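PDB 5EWQ: amidase from Bacillus anthracis, which probably hydrolyses carboxamide bonds as an amidase-signature-family enzyme, releasing ammonia, although its natural substrate is not established. Local coordinates for residues A[46-50]-A[51-55]; A[166-169]-A[170-174]; A[153-157]-A[158-162]. One frame throughout, in Å; residues are numbered along the deposited sequence.

All three contacts are local turns that carry the chain from one element to the next. Contact 1 (46-55) starts helix 50-58. Contact 3 (153-162) turns helix 150-155 into strand 161-166, and contact 2 (166-174) continues from that strand into the short helix 170-173. The centres of contacts 1 and 3 are 18 Å apart, with nearest atoms about 8 Å apart, while contacts 1 and 2 lie on opposite sides of the chain's centre, their centres 29 Å apart. Contacts 2 and 3 have centres 24 Å apart, though one follows the other directly along the chain. Contact 2 borders K122 and S204, in a region consistent with the neighbourhood of the active site in amidase-signature enzymes.

Contact 1: A[46-50]-A[51-55]; sequences VNATV and DELQK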
ATOM      1  N   VAL A  46     -18.708  -6.083   6.635  1.00 61.22           N
ATOM      2  CA  VAL A  46     -17.385  -6.438   7.142  1.00 55.84           C
ATOM      3  C   VAL A  46     -16.888  -7.767   6.573  1.00 59.70           C
ATOM      4  O   VAL A  46     -17.617  -8.760   6.562  1.00 72.30           O
ATOM      5  CB  VAL A  46     -17.382  -6.509   8.687  1.00 60.66           C
ATOM      6  CG1 VAL A  46     -16.104  -7.156   9.199  1.00 52.87           C
ATOM      7  CG2 VAL A  46     -17.557  -5.120   9.282  1.00 59.39           C
ATOM      8  N   ASN A  47     -15.650  -7.753   6.078  1.00 63.10           N
ATOM      9  CA  ASN A  47     -14.971  -8.928   5.527  1.00 64.12           C
ATOM     10  C   ASN A  47     -15.615  -9.443   4.239  1.00 68.64           C
ATOM     11  O   ASN A  47     -15.332 -10.556   3.796  1.00 93.44           O
ATOM     12  CB  ASN A  47     -14.910 -10.052   6.568  1.00 55.66           C
ATOM     13  CG  ASN A  47     -13.807 -11.054   6.281  1.00 64.88           C
ATOM     14  OD1 ASN A  47     -12.773 -10.708   5.708  1.00 65.66           O
ATOM     15  ND2 ASN A  47     -14.025 -12.304   6.673  1.00 56.93           N
ATOM     16  N   ALA A  48     -16.472  -8.629   3.633  1.00 56.54           N
ATOM     17  CA  ALA A  48     -17.079  -8.985   2.355  1.00 63.67           C
ATOM     18  C   ALA A  48     -16.263  -8.412   1.202  1.00 57.16           C
ATOM     19  O   ALA A  48     -15.800  -7.273   1.265  1.00 60.64           O
ATOM     20  CB  ALA A  48     -18.517  -8.495   2.288  1.00 69.87           C
ATOM     21  N   THR A  49     -16.085  -9.206   0.152  1.00 69.17           N
ATOM     22  CA  THR A  49     -15.319  -8.773  -1.010  1.00 72.96           C
ATOM     23  C   THR A  49     -16.095  -7.743  -1.823  1.00 72.79           C
ATOM     24  O   THR A  49     -17.263  -7.476  -1.546  1.00 80.74           O
ATOM     25  CB  THR A  49     -14.949  -9.961  -1.920  1.00 73.46           C
ATOM     26  OG1 THR A  49     -16.133 -10.489  -2.529  1.00 82.64           O
ATOM     27  CG2 THR A  49     -14.261 -11.055  -1.116  1.00 63.98           C
ATOM     28  N   VAL A  50     -15.437  -7.168  -2.825  1.00 71.70           N
ATOM     29  CA  VAL A  50     -16.059  -6.157  -3.674  1.00 70.04           C
ATOM     30  C   VAL A  50     -17.232  -6.741  -4.458  1.00 79.30           C
ATOM     31  O   VAL A  50     -18.293  -6.125  -4.552  1.00 81.16           O
ATOM     32  CB  VAL A  50     -15.040  -5.544  -4.656  1.00 59.10           C
ATOM     33  CG1 VAL A  50     -15.725  -4.567  -5.601  1.00 58.81           C
ATOM     34  CG2 VAL A  50     -13.920  -4.856  -3.892  1.00 53.74           C
ATOM     35  N   ASP A  51     -17.035  -7.935  -5.010  1.00 79.31           N
ATOM     36  CA  ASP A  51     -18.078  -8.613  -5.774  1.00 87.40           C
ATOM     37  C   ASP A  51     -19.316  -8.881  -4.922  1.00 85.13           C
ATOM     38  O   ASP A  51     -20.442  -8.818  -5.414  1.00 84.40           O
ATOM     39  CB  ASP A  51     -17.548  -9.926  -6.353  1.00 86.43           C
ATOM     40  CG  ASP A  51     -16.550  -9.709  -7.473  1.00 84.43           C
ATOM     41  OD1 ASP A  51     -16.829  -8.879  -8.364  1.00 78.41           O
ATOM     42  OD2 ASP A  51     -15.485 -10.362  -7.462  1.00 88.29           O
ATOM     43  N   GLU A  52     -19.100  -9.178  -3.646  1.00 78.41           N
ATOM     44  CA  GLU A  52     -20.201  -9.442  -2.726  1.00 76.12           C
ATOM     45  C   GLU A  52     -20.929  -8.154  -2.356  1.00 78.30           C
ATOM     46  O   GLU A  52     -22.138  -8.160  -2.125  1.00 82.58           O
ATOM     47  CB  GLU A  52     -19.691 -10.142  -1.465  1.00 80.00           C
ATOM     48  CG  GLU A  52     -19.078 -11.508  -1.724  1.00 89.19           C
ATOM     49  CD  GLU A  52     -18.535 -12.152  -0.464  1.00 93.36           C
ATOM     50  OE1 GLU A  52     -18.794 -11.621   0.637  1.00 91.29           O
ATOM     51  OE2 GLU A  52     -17.847 -13.189  -0.576  1.00 93.69           O
ATOM     52  N   LEU A  53     -20.186  -7.052  -2.299  1.00 74.27           N
ATOM     53  CA  LEU A  53     -20.770  -5.751  -1.994  1.00 70.94           C
ATOM     54  C   LEU A  53     -21.664  -5.272  -3.131  1.00 80.26           C
ATOM     55  O   LEU A  53     -22.674  -4.606  -2.902  1.00 77.69           O
ATOM     56  CB  LEU A  53     -19.675  -4.718  -1.718  1.00 65.21           C
ATOM     57  CG  LEU A  53     -18.871  -4.894  -0.429  1.00 65.50           C
ATOM     58  CD1 LEU A  53     -17.783  -3.836  -0.327  1.00 64.24           C
ATOM     59  CD2 LEU A  53     -19.787  -4.843   0.784  1.00 66.83           C
ATOM     60  N   GLN A  54     -21.288  -5.618  -4.359  1.00 80.18           N
ATOM     61  CA  GLN A  54     -22.070  -5.245  -5.531  1.00 89.79           C
ATOM     62  C   GLN A  54     -23.366  -6.048  -5.594  1.00 97.44           C
ATOM     63  O   GLN A  54     -24.361  -5.593  -6.155  1.00 95.48           O
ATOM     64  CB  GLN A  54     -21.259  -5.453  -6.813  1.00 88.93           C
ATOM     65  CG  GLN A  54     -19.957  -4.662  -6.878  1.00 79.22           C
ATOM     66  CD  GLN A  54     -20.162  -3.187  -7.180  1.00 74.69           C
ATOM     67  OE1 GLN A  54     -21.289  -2.693  -7.208  1.00 80.54           O
ATOM     68  NE2 GLN A  54     -19.065  -2.475  -7.412  1.00 80.01           N
ATOM     69  N   LYS A  55     -23.347  -7.245  -5.016  1.00 98.15           N
ATOM     70  CA  LYS A  55     -24.532  -8.093  -4.984  1.00 98.98           C
ATOM     71  C   LYS A  55     -25.519  -7.613  -3.925  1.00 94.66           C
ATOM     72  O   LYS A  55     -26.730  -7.767  -4.077  1.00 93.31           O
ATOM     73  CB  LYS A  55     -24.145  -9.549  -4.719  1.00 96.50           C
ATOM     74  CG  LYS A  55     -23.332 -10.190  -5.832  1.00 96.20           C
ATOM     75  CD  LYS A  55     -22.944 -11.617  -5.482  1.00 92.08           C
TER
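T49 and E52 meet where the chain enters helix 50-58, their side chains running at a slant to one another. The T49 hydroxyl is turned in between its own backbone N and carbonyl carbon (chi1 68°), which faces OG1 toward the first helical turn and leaves CG2 on the other side of CB. OG1 accepts from E52 N over 3.4 Å, a weak bond, and the CB and CG of E52 lie alongside the same oxygen. Beyond CG the glutamate runs out extended, back over the incoming chain, and its OE1 ends 3.5 Å from the methyl CB of A48.

This makes T49 the N-cap of the helix. The capping box is not completed, because E52 OE1 remains 3.7 Å from T49 N. Immediately after the cap the ordinary helical bonds take over: L53 N donates to T49 O at 3.0 Å, and Q54 N to V50 O at 3.0 Å. The T49 carbonyl also receives a weak bond from E52 N, while the CG of L53 lies beside it.

On the buried side A48 directs its methyl at the helix and meets one branch of L53, CB to CD2 at 4.1 Å. The same leucine reaches L67 and Y71 of helix 64-79, which places this first turn against that helix. The N-H of V50 is taken by D272 OD1 of helix 270-280. Q54 is bent at chi2 (-76°), bringing CG beside V50 O, and its buried amide is gripped at both ends: NE2 donates to N113 O, and OE1 bonds to Y64 OH.

Contact 2: A[166-169]-A[170-174]; sequences ANMS and EWANY
M168, modelled as selenomethionine, and A172 meet on the packed side of this turn. The M168 side chain leaves with CG between its backbone N and carbonyl carbon, runs straight through the next bond, then bends at chi3 (-71°). That last bend swings the terminal methyl CE back against the start of the helical turn, where it lies 4.2 Å from A172 CB. The contact is made by the methyl, with the selenium behind it.

Buried S169 packs from another side. Its CB lies 3.7 Å from the CB of N173, carbon against carbon, while OG is held by G182 N. Its carbonyl oxygen receives N173 N at 3.2 Å, with the donor standing well above the carbonyl plane, 75° out of it. The turn is unusual in its hand: W171, A172 and N173 all have positive phi and psi, the signature of a left-handed helical turn. It is only weakly bonded, and a second backbone bond, Y174 N to E170 O at 3.3 Å, follows.

The looser side belongs to N173, which is exposed, and to A172, which is partly so; the side chain of N173 meets 166-169 through CB, not through its carboxamide. By contrast, E170 OE2 accepts from G185 N, and both ends of the N167 amide are bonded, OD1 with S184 and ND2 with the carbonyls of G188 and N86.

The turn follows strand 161-166 of the amidase core, and S169 shares a backbone bond with S204 of the serine-rich segment, consistent with the active-site neighbourhood of this family. Strand 118-122 lies beside the incoming chain, with M168 touching K122, and F367 of helix 360-377 meets the rings of W171, edge-to-face, and Y174.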
ATOM      1  N   ALA A 166      -4.783   7.542   4.180  1.00 26.02           N
ATOM      2  CA  ALA A 166      -4.269   6.640   5.203  1.00 24.65           C
ATOM      3  C   ALA A 166      -2.976   7.143   5.830  1.00 37.79           C
ATOM      4  O   ALA A 166      -2.188   7.838   5.187  1.00 35.71           O
ATOM      5  CB  ALA A 166      -4.057   5.260   4.616  1.00 26.77           C
ATOM      6  N   ASN A 167      -2.763   6.778   7.091  1.00 41.57           N
ATOM      7  CA  ASN A 167      -1.547   7.146   7.801  1.00 29.71           C
ATOM      8  C   ASN A 167      -0.348   6.401   7.228  1.00 33.37           C
ATOM      9  O   ASN A 167      -0.505   5.385   6.550  1.00 38.40           O
ATOM     10  CB  ASN A 167      -1.694   6.865   9.299  1.00 19.82           C
ATOM     11  CG  ASN A 167      -0.717   7.663  10.141  1.00 43.84           C
ATOM     12  OD1 ASN A 167      -0.011   8.533   9.633  1.00 30.00           O
ATOM     13  ND2 ASN A 167      -0.681   7.377  11.436  1.00 27.01           N
HETATM   14  N   MSE A 168       0.848   6.908   7.499  1.00 25.49           N
HETATM   15  CA  MSE A 168       2.056   6.342   6.914  1.00 19.69           C
HETATM   16  C   MSE A 168       3.302   6.725   7.695  1.00 30.78           C
HETATM   17  O   MSE A 168       3.300   7.696   8.450  1.00 22.60           O
HETATM   18  CB  MSE A 168       2.202   6.808   5.465  1.00 20.49           C
HETATM   19  CG  MSE A 168       2.175   8.321   5.313  1.00 24.75           C
HETATM   20 SE   MSE A 168       2.481   8.932   3.487  1.00 54.49          SE
HETATM   21  CE  MSE A 168       4.374   8.512   3.329  1.00 21.66           C
ATOM     22  N   SER A 169       4.366   5.952   7.512  1.00 19.19           N
ATOM     23  CA  SER A 169       5.671   6.351   8.009  1.00 18.86           C
ATOM     24  C   SER A 169       6.073   7.624   7.278  1.00 23.76           C
ATOM     25  O   SER A 169       6.070   7.661   6.047  1.00 42.19           O
ATOM     26  CB  SER A 169       6.705   5.245   7.799  1.00 19.50           C
ATOM     27  OG  SER A 169       6.306   4.047   8.440  1.00 37.50           O
ATOM     28  N   GLU A 170       6.398   8.666   8.038  1.00 27.88           N
ATOM     29  CA  GLU A 170       6.657   9.990   7.475  1.00 24.66           C
ATOM     30  C   GLU A 170       7.750   9.956   6.409  1.00 20.85           C
ATOM     31  O   GLU A 170       8.769   9.285   6.575  1.00 30.05           O
ATOM     32  CB  GLU A 170       7.030  10.973   8.587  1.00 19.34           C
ATOM     33  CG  GLU A 170       7.129  12.420   8.132  1.00 38.55           C
ATOM     34  CD  GLU A 170       7.216  13.391   9.293  1.00 37.13           C
ATOM     35  OE1 GLU A 170       7.466  14.590   9.049  1.00 45.98           O
ATOM     36  OE2 GLU A 170       7.029  12.957  10.450  1.00 36.38           O
ATOM     37  N   TRP A 171       7.514  10.679   5.316  1.00 20.19           N
ATOM     38  CA  TRP A 171       8.412  10.706   4.161  1.00 29.00           C
ATOM     39  C   TRP A 171       8.682   9.310   3.608  1.00 32.61           C
ATOM     40  O   TRP A 171       9.796   9.017   3.171  1.00 40.21           O
ATOM     41  CB  TRP A 171       9.738  11.386   4.516  1.00 27.36           C
ATOM     42  CG  TRP A 171       9.632  12.868   4.691  1.00 36.85           C
ATOM     43  CD1 TRP A 171       9.869  13.579   5.832  1.00 25.98           C
ATOM     44  CD2 TRP A 171       9.254  13.825   3.694  1.00 32.17           C
ATOM     45  NE1 TRP A 171       9.668  14.920   5.604  1.00 21.11           N
ATOM     46  CE2 TRP A 171       9.292  15.097   4.298  1.00 27.66           C
ATOM     47  CE3 TRP A 171       8.892  13.731   2.345  1.00 28.36           C
ATOM     48  CZ2 TRP A 171       8.973  16.263   3.606  1.00 29.02           C
ATOM     49  CZ3 TRP A 171       8.580  14.891   1.659  1.00 33.29           C
ATOM     50  CH2 TRP A 171       8.623  16.140   2.289  1.00 27.25           C
ATOM     51  N   ALA A 172       7.652   8.468   3.621  1.00 28.32           N
ATOM     52  CA  ALA A 172       7.754   7.077   3.183  1.00 22.61           C
ATOM     53  C   ALA A 172       8.885   6.362   3.910  1.00 30.88           C
ATOM     54  O   ALA A 172       9.696   5.671   3.293  1.00 40.38           O
ATOM     55  CB  ALA A 172       7.953   7.002   1.676  1.00 24.20           C
ATOM     56  N   ASN A 173       8.923   6.546   5.229  1.00 38.38           N
ATOM     57  CA  ASN A 173       9.978   6.009   6.085  1.00 37.15           C
ATOM     58  C   ASN A 173      11.363   6.481   5.655  1.00 29.09           C
ATOM     59  O   ASN A 173      12.230   5.677   5.312  1.00 34.84           O
ATOM     60  CB  ASN A 173       9.931   4.480   6.113  1.00 37.14           C
ATOM     61  CG  ASN A 173      10.805   3.892   7.204  1.00 38.57           C
ATOM     62  OD1 ASN A 173      11.033   4.521   8.239  1.00 21.25           O
ATOM     63  ND2 ASN A 173      11.305   2.682   6.977  1.00 33.42           N
ATOM     64  N   TYR A 174      11.563   7.795   5.670  1.00 22.14           N
ATOM     65  CA  TYR A 174      12.870   8.366   5.371  1.00 26.24           C
ATOM     66  C   TYR A 174      13.067   9.669   6.135  1.00 42.52           C
ATOM     67  O   TYR A 174      13.228  10.733   5.539  1.00 48.89           O
ATOM     68  CB  TYR A 174      13.032   8.599   3.869  1.00 36.04           C
ATOM     69  CG  TYR A 174      14.476   8.674   3.423  1.00 29.80           C
ATOM     70  CD1 TYR A 174      15.243   7.522   3.305  1.00 35.20           C
ATOM     71  CD2 TYR A 174      15.072   9.892   3.120  1.00 36.54           C
ATOM     72  CE1 TYR A 174      16.563   7.580   2.901  1.00 47.62           C
ATOM     73  CE2 TYR A 174      16.393   9.960   2.714  1.00 38.66           C
ATOM     74  CZ  TYR A 174      17.132   8.800   2.607  1.00 44.36           C
ATOM     75  OH  TYR A 174      18.445   8.856   2.204  1.00 51.04           O
TER

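Contact 3: A[153-157]-A[158-162]; sequences KQLKE and EGAFV
L155 and A160 face each other across the turn between helix 150-155 and strand 161-166, the second connection of a beta-alpha-beta crossover that begins at strand 118-122. Strands 118-122 and 161-166 lie side by side and parallel in the large mixed sheet.

Backbone bonds close the turn on a single acceptor. The carbonyl of L155 receives E158 N at 3.4 Å, across a type I beta turn from L155 to E158, and A160 N at 3.2 Å; both bonds are weak. The second spans five residues, as in the outer link of a Schellman motif, and G159 supplies the positive phi (104°) that such a reversal uses. The inner link is missing, since G159 N stays 3.6 Å from K156 O, so the arrangement is Schellman-like rather than complete. Beyond the turn the backbone pairs with its neighbour at once, G159 bonding with G116 and F161 with V119.

Apolar contact comes from one leucine branch: L155 CD2 meets A160 CB at 4.0 Å, joining helix 150-155 to the residue just ahead of strand 161-166. The leucine also lies on V119 of strand 118-122 and on L276 and A279 of helix 270-280, so it is buried between helix and sheet.

The charged side chains point elsewhere. E158 lies with CB and CG beside the E157 carbonyl, and its extended end leads away from 153-157, its side chain touching S112 and L114. The ammonium of K156 makes a salt bridge with D148.

The same lysine lends its backbone to a CA-H...O contact, K156 CA to A160 O at 3.2 Å, with its CG beside that oxygen as well.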
ATOM      1  N   LYS A 153      -7.348  10.202 -10.665  1.00 64.40           N
ATOM      2  CA  LYS A 153      -8.139  10.673 -11.794  1.00 60.07           C
ATOM      3  C   LYS A 153      -8.710   9.497 -12.583  1.00 69.37           C
ATOM      4  O   LYS A 153      -9.860   9.534 -13.022  1.00 55.75           O
ATOM      5  CB  LYS A 153      -7.292  11.563 -12.705  1.00 56.23           C
ATOM      6  CG  LYS A 153      -8.055  12.170 -13.872  1.00 70.15           C
ATOM      7  CD  LYS A 153      -7.162  13.076 -14.705  1.00 75.83           C
ATOM      8  N   GLN A 154      -7.906   8.453 -12.750  1.00 60.54           N
ATOM      9  CA  GLN A 154      -8.340   7.261 -13.469  1.00 55.60           C
ATOM     10  C   GLN A 154      -9.309   6.427 -12.635  1.00 61.99           C
ATOM     11  O   GLN A 154     -10.140   5.698 -13.178  1.00 64.89           O
ATOM     12  CB  GLN A 154      -7.135   6.412 -13.881  1.00 52.81           C
ATOM     13  CG  GLN A 154      -6.270   7.040 -14.965  1.00 57.95           C
ATOM     14  CD  GLN A 154      -5.061   6.191 -15.309  1.00 66.16           C
ATOM     15  OE1 GLN A 154      -4.864   5.113 -14.747  1.00 66.73           O
ATOM     16  NE2 GLN A 154      -4.243   6.674 -16.239  1.00 61.72           N
ATOM     17  N   LEU A 155      -9.198   6.538 -11.314  1.00 61.66           N
ATOM     18  CA  LEU A 155     -10.086   5.816 -10.409  1.00 56.80           C
ATOM     19  C   LEU A 155     -11.522   6.312 -10.525  1.00 60.05           C
ATOM     20  O   LEU A 155     -12.468   5.527 -10.462  1.00 55.97           O
ATOM     21  CB  LEU A 155      -9.605   5.946  -8.962  1.00 48.25           C
ATOM     22  CG  LEU A 155      -8.744   4.798  -8.434  1.00 57.51           C
ATOM     23  CD1 LEU A 155      -8.341   5.043  -6.987  1.00 53.12           C
ATOM     24  CD2 LEU A 155      -9.488   3.482  -8.573  1.00 69.63           C
ATOM     25  N   LYS A 156     -11.676   7.620 -10.698  1.00 63.33           N
ATOM     26  CA  LYS A 156     -12.998   8.227 -10.781  1.00 76.81           C
ATOM     27  C   LYS A 156     -13.591   8.082 -12.179  1.00 74.71           C
ATOM     28  O   LYS A 156     -14.750   8.426 -12.412  1.00 66.21           O
ATOM     29  CB  LYS A 156     -12.930   9.702 -10.378  1.00 79.63           C
ATOM     30  CG  LYS A 156     -12.468   9.920  -8.945  1.00 73.27           C
ATOM     31  CD  LYS A 156     -12.473  11.390  -8.565  1.00 77.97           C
ATOM     32  CE  LYS A 156     -11.455  12.176  -9.372  1.00 81.14           C
ATOM     33  NZ  LYS A 156     -11.384  13.597  -8.931  1.00 88.37           N
ATOM     34  N   GLU A 157     -12.790   7.566 -13.106  1.00 76.59           N
ATOM     35  CA  GLU A 157     -13.255   7.314 -14.465  1.00 79.06           C
ATOM     36  C   GLU A 157     -14.001   5.986 -14.544  1.00 83.36           C
ATOM     37  O   GLU A 157     -14.615   5.669 -15.563  1.00 96.14           O
ATOM     38  CB  GLU A 157     -12.082   7.322 -15.447  1.00 74.82           C
ATOM     39  CG  GLU A 157     -11.463   8.693 -15.665  1.00 73.34           C
ATOM     40  CD  GLU A 157     -10.203   8.638 -16.508  1.00 78.68           C
ATOM     41  OE1 GLU A 157      -9.724   7.520 -16.792  1.00 90.05           O
ATOM     42  OE2 GLU A 157      -9.692   9.713 -16.885  1.00 68.50           O
ATOM     43  N   GLU A 158     -13.944   5.215 -13.463  1.00 73.19           N
ATOM     44  CA  GLU A 158     -14.639   3.934 -13.405  1.00 73.35           C
ATOM     45  C   GLU A 158     -15.667   3.907 -12.279  1.00 76.87           C
ATOM     46  O   GLU A 158     -16.228   2.858 -11.964  1.00 92.45           O
ATOM     47  CB  GLU A 158     -13.641   2.786 -13.234  1.00 75.41           C
ATOM     48  CG  GLU A 158     -12.696   2.606 -14.412  1.00 86.11           C
ATOM     49  CD  GLU A 158     -11.903   1.315 -14.334  1.00 92.95           C
ATOM     50  OE1 GLU A 158     -10.990   1.126 -15.163  1.00 94.56           O
ATOM     51  OE2 GLU A 158     -12.198   0.487 -13.446  1.00 93.70           O
ATOM     52  N   GLY A 159     -15.910   5.065 -11.673  1.00 68.43           N
ATOM     53  CA  GLY A 159     -16.948   5.192 -10.667  1.00 65.83           C
ATOM     54  C   GLY A 159     -16.454   5.255  -9.235  1.00 70.24           C
ATOM     55  O   GLY A 159     -17.194   5.660  -8.338  1.00 64.03           O
ATOM     56  N   ALA A 160     -15.207   4.853  -9.014  1.00 67.63           N
ATOM     57  CA  ALA A 160     -14.633   4.856  -7.672  1.00 65.59           C
ATOM     58  C   ALA A 160     -14.399   6.280  -7.179  1.00 66.48           C
ATOM     59  O   ALA A 160     -14.247   7.206  -7.976  1.00 55.56           O
ATOM     60  CB  ALA A 160     -13.333   4.066  -7.647  1.00 57.13           C
ATOM     61  N   PHE A 161     -14.376   6.450  -5.861  1.00 60.91           N
ATOM     62  CA  PHE A 161     -14.118   7.754  -5.263  1.00 51.89           C
ATOM     63  C   PHE A 161     -13.234   7.611  -4.030  1.00 54.13           C
ATOM     64  O   PHE A 161     -13.236   6.571  -3.371  1.00 52.54           O
ATOM     65  CB  PHE A 161     -15.429   8.456  -4.899  1.00 54.74           C
ATOM     66  CG  PHE A 161     -16.142   7.847  -3.723  1.00 55.18           C
ATOM     67  CD1 PHE A 161     -16.937   6.725  -3.883  1.00 57.16           C
ATOM     68  CD2 PHE A 161     -16.026   8.405  -2.460  1.00 53.85           C
ATOM     69  CE1 PHE A 161     -17.597   6.165  -2.803  1.00 57.78           C
ATOM     70  CE2 PHE A 161     -16.681   7.851  -1.377  1.00 61.58           C
ATOM     71  CZ  PHE A 161     -17.469   6.729  -1.549  1.00 62.46           C
ATOM     72  N   VAL A 162     -12.479   8.660  -3.722  1.00 46.80           N
ATOM     73  CA  VAL A 162     -11.578   8.632  -2.578  1.00 47.54           C
ATOM     74  C   VAL A 162     -12.327   8.884  -1.271  1.00 51.95           C
ATOM     75  O   VAL A 162     -12.821   9.985  -1.026  1.00 46.84           O
ATOM     76  CB  VAL A 162     -10.450   9.668  -2.721  1.00 47.48           C
ATOM     77  CG1 VAL A 162      -9.491   9.567  -1.546  1.00 38.78           C
ATOM     78  CG2 VAL A 162      -9.711   9.467  -4.034  1.00 41.48           C
TER